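Local coordinates for protein 5-carboxymethyl-2-hydroxymuconate semialdehyde dehydrogenase (Thermus thermophilus, PDB 2D4E) that probably oxidises 5-carboxymethyl-2-hydroxymuconate semialdehyde to the corresponding acid with NAD as cofactor, as a tetrameric member of the aldehyde dehydrogenase family, at residues F148-D151 / L155-T158; K207-L212 / F222-G227; T342-L347 / L392-F397; M460-L463 / V468-L471. All coordinates share one frame; numbering follows the deposited sequence.

Interaction 1 of 4, residues F148-D151 / L155-T158; sequences FPVD and LYYT
F148 and Y156 pair their backbones in the antiparallel sense: F148 N gives a nearly straight bond to Y156 O (2.6 Å, 173°), and Y156 N returns a weak one to F148 O at 3.5 Å. The two segments form a beta hairpin in the arm that projects from the body of the aldehyde dehydrogenase subunit. The centre of the contact lies about 40 Å from the centre of the chain. F148 and Y156 bring their CB atoms to 4.0 Å. CG of F148 is anti to the carbonyl carbon (chi1 -62°), and the ring extends along the hairpin until CE1 meets T158 CG2 at 4.0 Å. The methyl lies at the ring edge. P149 and L155 lie side by side and point the same way. The arm packs against other subunits. The Y156 hydroxyl is hydrogen-bonded to V468 O of the second subunit, and T158 O takes a bond from T147 OG1 of the third. Strand 154-162 also pairs with strand 496-504, through L155 with L503 and Y157 with I501. V150 crosses the Y156 ring at a slant, with its CG2 methyl 3.9 Å from Y156 CE1.

Interaction 2 of 4, residues K207-L212 / F222-G227; sequences KLAEIL and FNLVQG
This contact belongs to a right-handed beta-alpha-beta unit of the Rossmann-like NAD-binding domain, made of strand 193-196, helix 203-214 and strand 222-224. A209 and L212 of the helix meet F222 and L224 of the strand that follows it. Helix 207-212 and strand 222-224 run nearly antiparallel, at 156°, with their axes 9.3 Å apart at the closest approach. The F222 ring is the centre of the packing. L212 sets its CD2 methyl over one face of that ring, 3.6 Å from the centroid and 22° off the ring normal. This is a CH-pi contact. The methyl sits off centre, toward the CG side, and the two side chains cross at about a right angle. The CB of F222 points toward the helix, and CG anti to the backbone N (chi1 175°) sets the ring where L212 CD2 meets its face. A209 meets the same ring at its edge, with CB 3.9 Å from F222 CE1. I183 of helix 175-188 also touches F222. Strand 222-224 is the end strand of the five-stranded parallel sheet, and L224 makes a backbone hydrogen bond with F30 as well. The strand leads into the turn at G227, whose carbonyl is bonded by K196 NZ. Two residues further along the strand from F222, L224 CD2 reaches A209 CB at 4.2 Å.

Interaction 3 of 4, residues T342-L347 / L392-F397; sequences TEVGPL and LLPTVF
Water 1 joins the two backbones across the contact. It accepts a hydrogen bond from L392 N at 2.7 Å and donates one to G345 O at 2.9 Å. Two buried backbone groups, one from each segment, are thus bridged by a single water molecule. The direct contacts beside the water are mostly apolar. V344 points its CB toward 392-397, and its two methyls reach different residues. Its CG2 methyl packs on P394 CG at 4.2 Å, while CG1 lies 4.3 Å from L392 O. L347 comes in from the other end of its loop, with CD1 4.2 Å from L392 CB. The side chains of V344, L347 and L392 lie around the water. In the fold, loop 342-347 leads into helix 350-365, and residues 392-394 lead into strand 395-398 of the seven-stranded mixed sheet. The contact so joins the approach to a helix with the approach to a strand of that sheet. L353 of helix 350-365 touches both L347 and L392, and F298 of helix 286-298 packs on P394. A direct backbone bond links L347 with N390 just ahead of the second segment. V344 also packs on F513 of the second subunit. Where the strand begins, T395 OG1 folds back to donate to L393 O at 2.8 Å, tilted 30° from the carbonyl plane.

Interaction 4 of 4, residues M460-L463 / V468-L471; sequences MVYL and VRHL
Y462 and R469 both place CG anti to their carbonyl carbon, beside the backbone N (chi1 -66° and -61°). The tyrosine ring lies alongside V468 and R469. R469 then bends at chi2 (-96°), which brings its CD to the hydroxyl of Y462, 3.5 Å from OH. A further bend at chi3 turns the NE end. The aliphatic part of the arginine makes this touch, and the side chains meet at a slant. The V468 backbone passes the ring edge. V468 O lies near the ring plane, 3.5 Å from Y462 CE1, and V468 N is 3.6 Å from the same carbon. That carbonyl also accepts a hydrogen bond from Y156 OH of the second subunit. Strand 460-463 is an edge strand of the seven-stranded mixed sheet within this chain. At the interface M460, V461 and Y462 pair in parallel with a strand of the second subunit, so the sheet continues into that chain. The segment 468-471 follows after four intervening residues, and its loop runs on toward helix 488-495. Y440, on the next strand of the sheet, meets the ring of Y462, the planes about 15° apart. The side chain of R469 comes within about 8 Å of the bound NAD. The ring of Y462 and the guanidinium of R469 are turned 51° from each other.

The four contacts follow one another along the chain; none nests in or crosses another. Interaction 1 closes a hairpin with three residues between its segments, in the arm. Interaction 2 closes the return from a helix to the next strand in the NAD-binding domain. Interaction 3 spans 44 residues, including helix 350-365 and strand 369-372, and reaches the mixed sheet. Interaction 4 closes a short loop of four residues at that sheet's edge. None of the four touches another within the chain: 2 and 4 come to about 15 Å between nearest atoms. Interactions 1, 3 and 4 touch the second subunit, where Y156 and V468 of interactions 1 and 4 meet across chains.

Interaction 1 of 4, residues F148-D151 / L155-T158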
loop_
_atom_site.group_PDB
_atom_site.type_symbol
_atom_site.label_atom_id
_atom_site.label_comp_id
_atom_site.label_asym_id
_atom_site.label_seq_id
_atom_site.Cartn_x
_atom_site.Cartn_y
_atom_site.Cartn_z
ATOM N N PHE C 148 -7.614 -9.009 4.856
ATOM C CA PHE C 148 -8.766 -9.021 3.967
ATOM C C PHE C 148 -9.960 -9.595 4.721
ATOM O O PHE C 148 -10.392 -10.715 4.454
ATOM C CB PHE C 148 -8.491 -9.877 2.728
ATOM C CG PHE C 148 -7.348 -9.383 1.882
ATOM C CD1 PHE C 148 -6.053 -9.829 2.106
ATOM C CD2 PHE C 148 -7.572 -8.473 0.850
ATOM C CE1 PHE C 148 -4.998 -9.381 1.312
ATOM C CE2 PHE C 148 -6.521 -8.019 0.052
ATOM C CZ PHE C 148 -5.231 -8.478 0.286
ATOM N N PRO C 149 -10.500 -8.837 5.689
ATOM C CA PRO C 149 -11.650 -9.325 6.454
ATOM C C PRO C 149 -12.878 -9.409 5.560
ATOM O O PRO C 149 -13.023 -8.622 4.628
ATOM C CB PRO C 149 -11.826 -8.259 7.543
ATOM C CG PRO C 149 -10.463 -7.620 7.645
ATOM C CD PRO C 149 -10.050 -7.533 6.205
ATOM N N VAL C 150 -13.748 -10.373 5.830
ATOM C CA VAL C 150 -14.976 -10.504 5.061
ATOM C C VAL C 150 -16.143 -10.398 6.031
ATOM O O VAL C 150 -16.542 -11.384 6.658
ATOM C CB VAL C 150 -15.056 -11.845 4.307
ATOM C CG1 VAL C 150 -16.387 -11.936 3.565
ATOM C CG2 VAL C 150 -13.911 -11.949 3.310
ATOM N N ASP C 151 -16.683 -9.188 6.148
ATOM C CA ASP C 151 -17.794 -8.920 7.050
ATOM C C ASP C 151 -17.455 -9.440 8.456
ATOM O O ASP C 151 -16.348 -9.215 8.953
ATOM C CB ASP C 151 -19.080 -9.573 6.523
ATOM C CG ASP C 151 -19.390 -9.179 5.081
ATOM O OD1 ASP C 151 -19.229 -7.987 4.731
ATOM O OD2 ASP C 151 -19.803 -10.059 4.296
ATOM N N LEU C 155 -11.807 -13.895 8.463
ATOM C CA LEU C 155 -10.641 -13.040 8.570
ATOM C C LEU C 155 -9.561 -13.716 7.740
ATOM O O LEU C 155 -9.210 -14.867 7.993
ATOM C CB LEU C 155 -10.121 -12.902 10.004
ATOM C CG LEU C 155 -8.743 -12.205 9.991
ATOM C CD1 LEU C 155 -8.888 -10.790 9.405
ATOM C CD2 LEU C 155 -8.145 -12.138 11.389
ATOM N N TYR C 156 -9.081 -13.022 6.717
ATOM C CA TYR C 156 -7.987 -13.527 5.907
ATOM C C TYR C 156 -6.900 -12.493 6.128
ATOM O O TYR C 156 -7.168 -11.288 6.114
ATOM C CB TYR C 156 -8.313 -13.544 4.408
ATOM C CG TYR C 156 -9.363 -14.530 3.969
ATOM C CD1 TYR C 156 -10.722 -14.257 4.144
ATOM C CD2 TYR C 156 -9.004 -15.726 3.345
ATOM C CE1 TYR C 156 -11.699 -15.153 3.703
ATOM C CE2 TYR C 156 -9.971 -16.624 2.903
ATOM C CZ TYR C 156 -11.315 -16.333 3.083
ATOM O OH TYR C 156 -12.274 -17.218 2.649
ATOM N N TYR C 157 -5.679 -12.949 6.355
ATOM C CA TYR C 157 -4.587 -12.019 6.521
ATOM C C TYR C 157 -3.390 -12.637 5.835
ATOM O O TYR C 157 -3.311 -13.853 5.687
ATOM C CB TYR C 157 -4.329 -11.718 8.009
ATOM C CG TYR C 157 -3.745 -12.837 8.843
ATOM C CD1 TYR C 157 -2.366 -13.043 8.899
ATOM C CD2 TYR C 157 -4.563 -13.654 9.620
ATOM C CE1 TYR C 157 -1.813 -14.031 9.717
ATOM C CE2 TYR C 157 -4.022 -14.647 10.441
ATOM C CZ TYR C 157 -2.646 -14.826 10.484
ATOM O OH TYR C 157 -2.103 -15.789 11.301
ATOM N N THR C 158 -2.476 -11.793 5.378
ATOM C CA THR C 158 -1.300 -12.280 4.688
ATOM C C THR C 158 -0.019 -11.834 5.370
ATOM O O THR C 158 0.048 -10.751 5.958
ATOM C CB THR C 158 -1.277 -11.774 3.237
ATOM O OG1 THR C 158 -1.328 -10.344 3.241
ATOM C CG2 THR C 158 -2.471 -12.315 2.455
#

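Interaction 2 of 4, residues K207-L212 / F222-G227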
loop_
_atom_site.group_PDB
_atom_site.type_symbol
_atom_site.label_atom_id
_atom_site.label_comp_id
_atom_site.label_asym_id
_atom_site.label_seq_id
_atom_site.Cartn_x
_atom_site.Cartn_y
_atom_site.Cartn_z
ATOM N N LYS C 207 37.603 -10.394 0.301
ATOM C CA LYS C 207 37.776 -9.337 1.292
ATOM C C LYS C 207 36.449 -9.088 2.019
ATOM O O LYS C 207 36.411 -8.913 3.243
ATOM C CB LYS C 207 38.250 -8.049 0.611
ATOM C CG LYS C 207 38.489 -6.890 1.569
ATOM C CD LYS C 207 39.587 -7.201 2.585
ATOM C CE LYS C 207 39.842 -6.000 3.482
ATOM N NZ LYS C 207 41.008 -6.201 4.384
ATOM N N LEU C 208 35.364 -9.077 1.250
ATOM C CA LEU C 208 34.036 -8.868 1.795
ATOM C C LEU C 208 33.729 -9.976 2.796
ATOM O O LEU C 208 33.167 -9.721 3.863
ATOM C CB LEU C 208 32.995 -8.870 0.668
ATOM C CG LEU C 208 31.525 -8.751 1.091
ATOM C CD1 LEU C 208 31.319 -7.462 1.883
ATOM C CD2 LEU C 208 30.626 -8.784 -0.156
ATOM N N ALA C 209 34.093 -11.208 2.455
ATOM C CA ALA C 209 33.860 -12.324 3.365
ATOM C C ALA C 209 34.619 -12.076 4.671
ATOM O O ALA C 209 34.111 -12.364 5.754
ATOM C CB ALA C 209 34.316 -13.629 2.739
ATOM N N GLU C 210 35.830 -11.532 4.570
ATOM C CA GLU C 210 36.620 -11.254 5.767
ATOM C C GLU C 210 35.839 -10.308 6.664
ATOM O O GLU C 210 35.740 -10.518 7.873
ATOM C CB GLU C 210 37.964 -10.617 5.404
ATOM C CG GLU C 210 38.890 -11.526 4.614
ATOM C CD GLU C 210 40.270 -10.925 4.412
ATOM O OE1 GLU C 210 41.073 -11.518 3.661
ATOM O OE2 GLU C 210 40.556 -9.866 5.010
ATOM N N ILE C 211 35.276 -9.275 6.052
ATOM C CA ILE C 211 34.500 -8.286 6.776
ATOM C C ILE C 211 33.252 -8.890 7.410
ATOM O O ILE C 211 32.953 -8.614 8.568
ATOM C CB ILE C 211 34.116 -7.117 5.846
ATOM C CG1 ILE C 211 35.386 -6.344 5.465
ATOM C CG2 ILE C 211 33.102 -6.206 6.529
ATOM C CD1 ILE C 211 35.176 -5.270 4.425
ATOM N N LEU C 212 32.513 -9.707 6.666
ATOM C CA LEU C 212 31.322 -10.316 7.243
ATOM C C LEU C 212 31.708 -11.212 8.413
ATOM O O LEU C 212 30.932 -11.381 9.351
ATOM C CB LEU C 212 30.543 -11.113 6.195
ATOM C CG LEU C 212 29.425 -10.298 5.528
ATOM C CD1 LEU C 212 30.012 -9.054 4.857
ATOM C CD2 LEU C 212 28.684 -11.156 4.521
ATOM N N PHE C 222 26.688 -16.741 5.477
ATOM C CA PHE C 222 27.270 -16.215 4.243
ATOM C C PHE C 222 28.444 -17.079 3.783
ATOM O O PHE C 222 29.407 -17.291 4.523
ATOM C CB PHE C 222 27.735 -14.767 4.416
ATOM C CG PHE C 222 28.450 -14.219 3.207
ATOM C CD1 PHE C 222 29.835 -14.316 3.096
ATOM C CD2 PHE C 222 27.731 -13.648 2.156
ATOM C CE1 PHE C 222 30.497 -13.854 1.957
ATOM C CE2 PHE C 222 28.382 -13.185 1.010
ATOM C CZ PHE C 222 29.770 -13.288 0.911
ATOM N N ASN C 223 28.355 -17.572 2.553
ATOM C CA ASN C 223 29.395 -18.421 1.982
ATOM C C ASN C 223 29.874 -17.874 0.654
ATOM O O ASN C 223 29.113 -17.251 -0.089
ATOM C CB ASN C 223 28.858 -19.829 1.774
ATOM C CG ASN C 223 28.265 -20.400 3.031
ATOM O OD1 ASN C 223 28.951 -21.069 3.808
ATOM N ND2 ASN C 223 26.988 -20.116 3.262
ATOM N N LEU C 224 31.141 -18.132 0.356
ATOM C CA LEU C 224 31.751 -17.663 -0.874
ATOM C C LEU C 224 32.504 -18.771 -1.589
ATOM O O LEU C 224 33.265 -19.521 -0.972
ATOM C CB LEU C 224 32.717 -16.523 -0.563
ATOM C CG LEU C 224 33.775 -16.227 -1.626
ATOM C CD1 LEU C 224 33.101 -15.702 -2.888
ATOM C CD2 LEU C 224 34.774 -15.219 -1.082
ATOM N N VAL C 225 32.280 -18.879 -2.893
ATOM C CA VAL C 225 32.973 -19.871 -3.702
ATOM C C VAL C 225 33.515 -19.174 -4.946
ATOM O O VAL C 225 32.749 -18.689 -5.777
ATOM C CB VAL C 225 32.041 -21.022 -4.139
ATOM C CG1 VAL C 225 32.832 -22.037 -4.948
ATOM C CG2 VAL C 225 31.426 -21.697 -2.920
ATOM N N GLN C 226 34.837 -19.109 -5.053
ATOM C CA GLN C 226 35.487 -18.480 -6.195
ATOM C C GLN C 226 35.559 -19.501 -7.320
ATOM O O GLN C 226 35.631 -20.706 -7.069
ATOM C CB GLN C 226 36.902 -18.033 -5.822
ATOM C CG GLN C 226 36.964 -17.003 -4.719
ATOM C CD GLN C 226 36.687 -15.596 -5.214
ATOM O OE1 GLN C 226 36.222 -15.399 -6.336
ATOM N NE2 GLN C 226 36.966 -14.609 -4.371
ATOM N N GLY C 227 35.538 -19.033 -8.563
ATOM C CA GLY C 227 35.618 -19.970 -9.669
ATOM C C GLY C 227 34.966 -19.514 -10.954
ATOM O O GLY C 227 34.290 -18.484 -10.997
#

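Interaction 3 of 4, residues T342-L347 / L392-F397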
loop_
_atom_site.group_PDB
_atom_site.type_symbol
_atom_site.label_atom_id
_atom_site.label_comp_id
_atom_site.label_asym_id
_atom_site.label_seq_id
_atom_site.Cartn_x
_atom_site.Cartn_y
_atom_site.Cartn_z
ATOM N N THR C 342 43.121 10.804 -14.508
ATOM C CA THR C 342 42.458 9.872 -15.415
ATOM C C THR C 342 40.933 9.951 -15.380
ATOM O O THR C 342 40.338 10.081 -14.311
ATOM C CB THR C 342 42.859 8.421 -15.087
ATOM O OG1 THR C 342 44.282 8.281 -15.192
ATOM C CG2 THR C 342 42.166 7.444 -16.041
ATOM N N GLU C 343 40.306 9.869 -16.552
ATOM C CA GLU C 343 38.849 9.889 -16.639
ATOM C C GLU C 343 38.396 8.534 -17.164
ATOM O O GLU C 343 37.365 8.003 -16.744
ATOM C CB GLU C 343 38.366 11.008 -17.567
ATOM C CG GLU C 343 38.663 12.409 -17.040
ATOM C CD GLU C 343 38.177 13.499 -17.973
ATOM O OE1 GLU C 343 37.211 14.207 -17.617
ATOM O OE2 GLU C 343 38.756 13.640 -19.069
ATOM N N VAL C 344 39.173 7.977 -18.086
ATOM C CA VAL C 344 38.876 6.668 -18.652
ATOM C C VAL C 344 40.086 5.758 -18.482
ATOM O O VAL C 344 41.192 6.079 -18.923
ATOM C CB VAL C 344 38.503 6.761 -20.156
ATOM C CG1 VAL C 344 38.589 5.385 -20.809
ATOM C CG2 VAL C 344 37.091 7.302 -20.302
ATOM N N GLY C 345 39.863 4.627 -17.821
ATOM C CA GLY C 345 40.926 3.669 -17.591
ATOM C C GLY C 345 40.876 2.526 -18.587
ATOM O O GLY C 345 40.219 2.633 -19.621
ATOM N N PRO C 346 41.564 1.413 -18.297
ATOM C CA PRO C 346 41.603 0.245 -19.174
ATOM C C PRO C 346 40.424 -0.701 -18.975
ATOM O O PRO C 346 39.787 -0.706 -17.919
ATOM C CB PRO C 346 42.912 -0.413 -18.790
ATOM C CG PRO C 346 42.916 -0.219 -17.299
ATOM C CD PRO C 346 42.445 1.219 -17.129
ATOM N N LEU C 347 40.146 -1.500 -20.001
ATOM C CA LEU C 347 39.071 -2.469 -19.934
ATOM C C LEU C 347 39.548 -3.633 -19.077
ATOM O O LEU C 347 40.753 -3.823 -18.872
ATOM C CB LEU C 347 38.677 -2.934 -21.338
ATOM C CG LEU C 347 38.226 -1.783 -22.242
ATOM C CD1 LEU C 347 37.690 -2.327 -23.551
ATOM C CD2 LEU C 347 37.143 -0.968 -21.528
ATOM N N LEU C 392 41.291 1.427 -24.392
ATOM C CA LEU C 392 40.591 1.707 -25.634
ATOM C C LEU C 392 40.233 3.185 -25.637
ATOM O O LEU C 392 39.814 3.732 -24.615
ATOM C CB LEU C 392 39.305 0.883 -25.749
ATOM C CG LEU C 392 38.559 1.128 -27.071
ATOM C CD1 LEU C 392 39.330 0.470 -28.218
ATOM C CD2 LEU C 392 37.147 0.576 -26.995
ATOM N N LEU C 393 40.412 3.833 -26.778
ATOM C CA LEU C 393 40.079 5.243 -26.892
ATOM C C LEU C 393 38.560 5.411 -26.918
ATOM O O LEU C 393 37.844 4.600 -27.515
ATOM C CB LEU C 393 40.671 5.829 -28.173
ATOM C CG LEU C 393 42.184 5.976 -28.312
ATOM C CD1 LEU C 393 42.514 6.318 -29.760
ATOM C CD2 LEU C 393 42.691 7.065 -27.371
ATOM N N PRO C 394 38.044 6.448 -26.238
ATOM C CA PRO C 394 36.594 6.648 -26.263
ATOM C C PRO C 394 36.235 6.710 -27.752
ATOM O O PRO C 394 36.891 7.408 -28.527
ATOM C CB PRO C 394 36.437 7.976 -25.541
ATOM C CG PRO C 394 37.484 7.860 -24.460
ATOM C CD PRO C 394 38.680 7.309 -25.216
ATOM N N THR C 395 35.202 5.973 -28.143
ATOM C CA THR C 395 34.800 5.870 -29.544
ATOM C C THR C 395 33.378 6.333 -29.867
ATOM O O THR C 395 32.440 6.046 -29.129
ATOM C CB THR C 395 34.969 4.398 -29.999
ATOM O OG1 THR C 395 36.315 3.980 -29.739
ATOM C CG2 THR C 395 34.664 4.235 -31.492
ATOM N N VAL C 396 33.229 7.043 -30.983
ATOM C CA VAL C 396 31.927 7.536 -31.425
ATOM C C VAL C 396 31.700 7.236 -32.902
ATOM O O VAL C 396 32.540 7.559 -33.746
ATOM C CB VAL C 396 31.786 9.077 -31.256
ATOM C CG1 VAL C 396 30.406 9.520 -31.731
ATOM C CG2 VAL C 396 31.999 9.482 -29.815
ATOM N N PHE C 397 30.556 6.625 -33.198
ATOM C CA PHE C 397 30.159 6.288 -34.565
ATOM C C PHE C 397 28.861 7.012 -34.882
ATOM O O PHE C 397 28.122 7.398 -33.983
ATOM C CB PHE C 397 29.821 4.800 -34.718
ATOM C CG PHE C 397 30.998 3.899 -34.921
ATOM C CD1 PHE C 397 31.477 3.116 -33.869
ATOM C CD2 PHE C 397 31.570 3.753 -36.184
ATOM C CE1 PHE C 397 32.503 2.191 -34.073
ATOM C CE2 PHE C 397 32.598 2.833 -36.403
ATOM C CZ PHE C 397 33.065 2.046 -35.347
HETATM O O HOH W 1 39.674 2.013 -22.363
#

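Interaction 4 of 4, residues M460-L463 / V468-L471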
loop_
_atom_site.group_PDB
_atom_site.type_symbol
_atom_site.label_atom_id
_atom_site.label_comp_id
_atom_site.label_asym_id
_atom_site.label_seq_id
_atom_site.Cartn_x
_atom_site.Cartn_y
_atom_site.Cartn_z
ATOM N N MET C 460 13.620 1.654 -16.319
ATOM C CA MET C 460 13.917 2.985 -15.781
ATOM C C MET C 460 14.041 4.070 -16.848
ATOM O O MET C 460 14.746 3.897 -17.838
ATOM C CB MET C 460 15.239 2.972 -15.001
ATOM C CG MET C 460 15.184 2.422 -13.587
ATOM S SD MET C 460 14.992 0.658 -13.564
ATOM C CE MET C 460 16.381 0.150 -14.558
ATOM N N VAL C 461 13.367 5.193 -16.632
ATOM C CA VAL C 461 13.448 6.314 -17.555
ATOM C C VAL C 461 13.897 7.542 -16.769
ATOM O O VAL C 461 13.369 7.839 -15.694
ATOM C CB VAL C 461 12.090 6.618 -18.226
ATOM C CG1 VAL C 461 12.203 7.881 -19.079
ATOM C CG2 VAL C 461 11.658 5.439 -19.101
ATOM N N TYR C 462 14.898 8.233 -17.300
ATOM C CA TYR C 462 15.420 9.438 -16.677
ATOM C C TYR C 462 15.127 10.611 -17.598
ATOM O O TYR C 462 15.479 10.599 -18.783
ATOM C CB TYR C 462 16.926 9.305 -16.444
ATOM C CG TYR C 462 17.266 8.228 -15.441
ATOM C CD1 TYR C 462 17.303 8.505 -14.071
ATOM C CD2 TYR C 462 17.489 6.915 -15.856
ATOM C CE1 TYR C 462 17.553 7.493 -13.139
ATOM C CE2 TYR C 462 17.738 5.902 -14.941
ATOM C CZ TYR C 462 17.770 6.198 -13.585
ATOM O OH TYR C 462 18.025 5.192 -12.687
ATOM N N LEU C 463 14.461 11.618 -17.049
ATOM C CA LEU C 463 14.114 12.801 -17.811
ATOM C C LEU C 463 15.072 13.931 -17.480
ATOM O O LEU C 463 15.211 14.322 -16.322
ATOM C CB LEU C 463 12.678 13.227 -17.500
ATOM C CG LEU C 463 11.598 12.174 -17.779
ATOM C CD1 LEU C 463 10.227 12.733 -17.413
ATOM C CD2 LEU C 463 11.646 11.769 -19.249
ATOM N N VAL C 468 20.643 8.826 -11.919
ATOM C CA VAL C 468 20.680 9.208 -10.501
ATOM C C VAL C 468 19.668 8.329 -9.773
ATOM O O VAL C 468 18.466 8.489 -9.946
ATOM C CB VAL C 468 20.292 10.695 -10.293
ATOM C CG1 VAL C 468 20.415 11.067 -8.803
ATOM C CG2 VAL C 468 21.190 11.600 -11.140
ATOM N N ARG C 469 20.159 7.418 -8.945
ATOM C CA ARG C 469 19.296 6.474 -8.248
ATOM C C ARG C 469 18.737 6.842 -6.875
ATOM O O ARG C 469 19.341 7.594 -6.107
ATOM C CB ARG C 469 20.022 5.131 -8.142
ATOM C CG ARG C 469 20.364 4.523 -9.492
ATOM C CD ARG C 469 19.323 3.512 -9.956
ATOM N NE ARG C 469 19.411 2.263 -9.198
ATOM C CZ ARG C 469 18.588 1.915 -8.213
ATOM N NH1 ARG C 469 17.581 2.707 -7.869
ATOM N NH2 ARG C 469 18.761 0.760 -7.583
ATOM N N HIS C 470 17.559 6.287 -6.596
ATOM C CA HIS C 470 16.859 6.453 -5.328
ATOM C C HIS C 470 16.480 5.012 -4.966
ATOM O O HIS C 470 15.567 4.416 -5.551
ATOM C CB HIS C 470 15.619 7.330 -5.504
ATOM C CG HIS C 470 14.929 7.660 -4.216
ATOM N ND1 HIS C 470 15.617 7.976 -3.062
ATOM C CD2 HIS C 470 13.615 7.752 -3.907
ATOM C CE1 HIS C 470 14.756 8.248 -2.100
ATOM N NE2 HIS C 470 13.534 8.121 -2.586
ATOM N N LEU C 471 17.217 4.464 -4.007
ATOM C CA LEU C 471 17.081 3.081 -3.573
ATOM C C LEU C 471 15.706 2.462 -3.359
ATOM O O LEU C 471 15.521 1.275 -3.630
ATOM C CB LEU C 471 17.950 2.860 -2.333
ATOM C CG LEU C 471 19.433 3.175 -2.567
ATOM C CD1 LEU C 471 20.259 2.666 -1.399
ATOM C CD2 LEU C 471 19.906 2.520 -3.865
#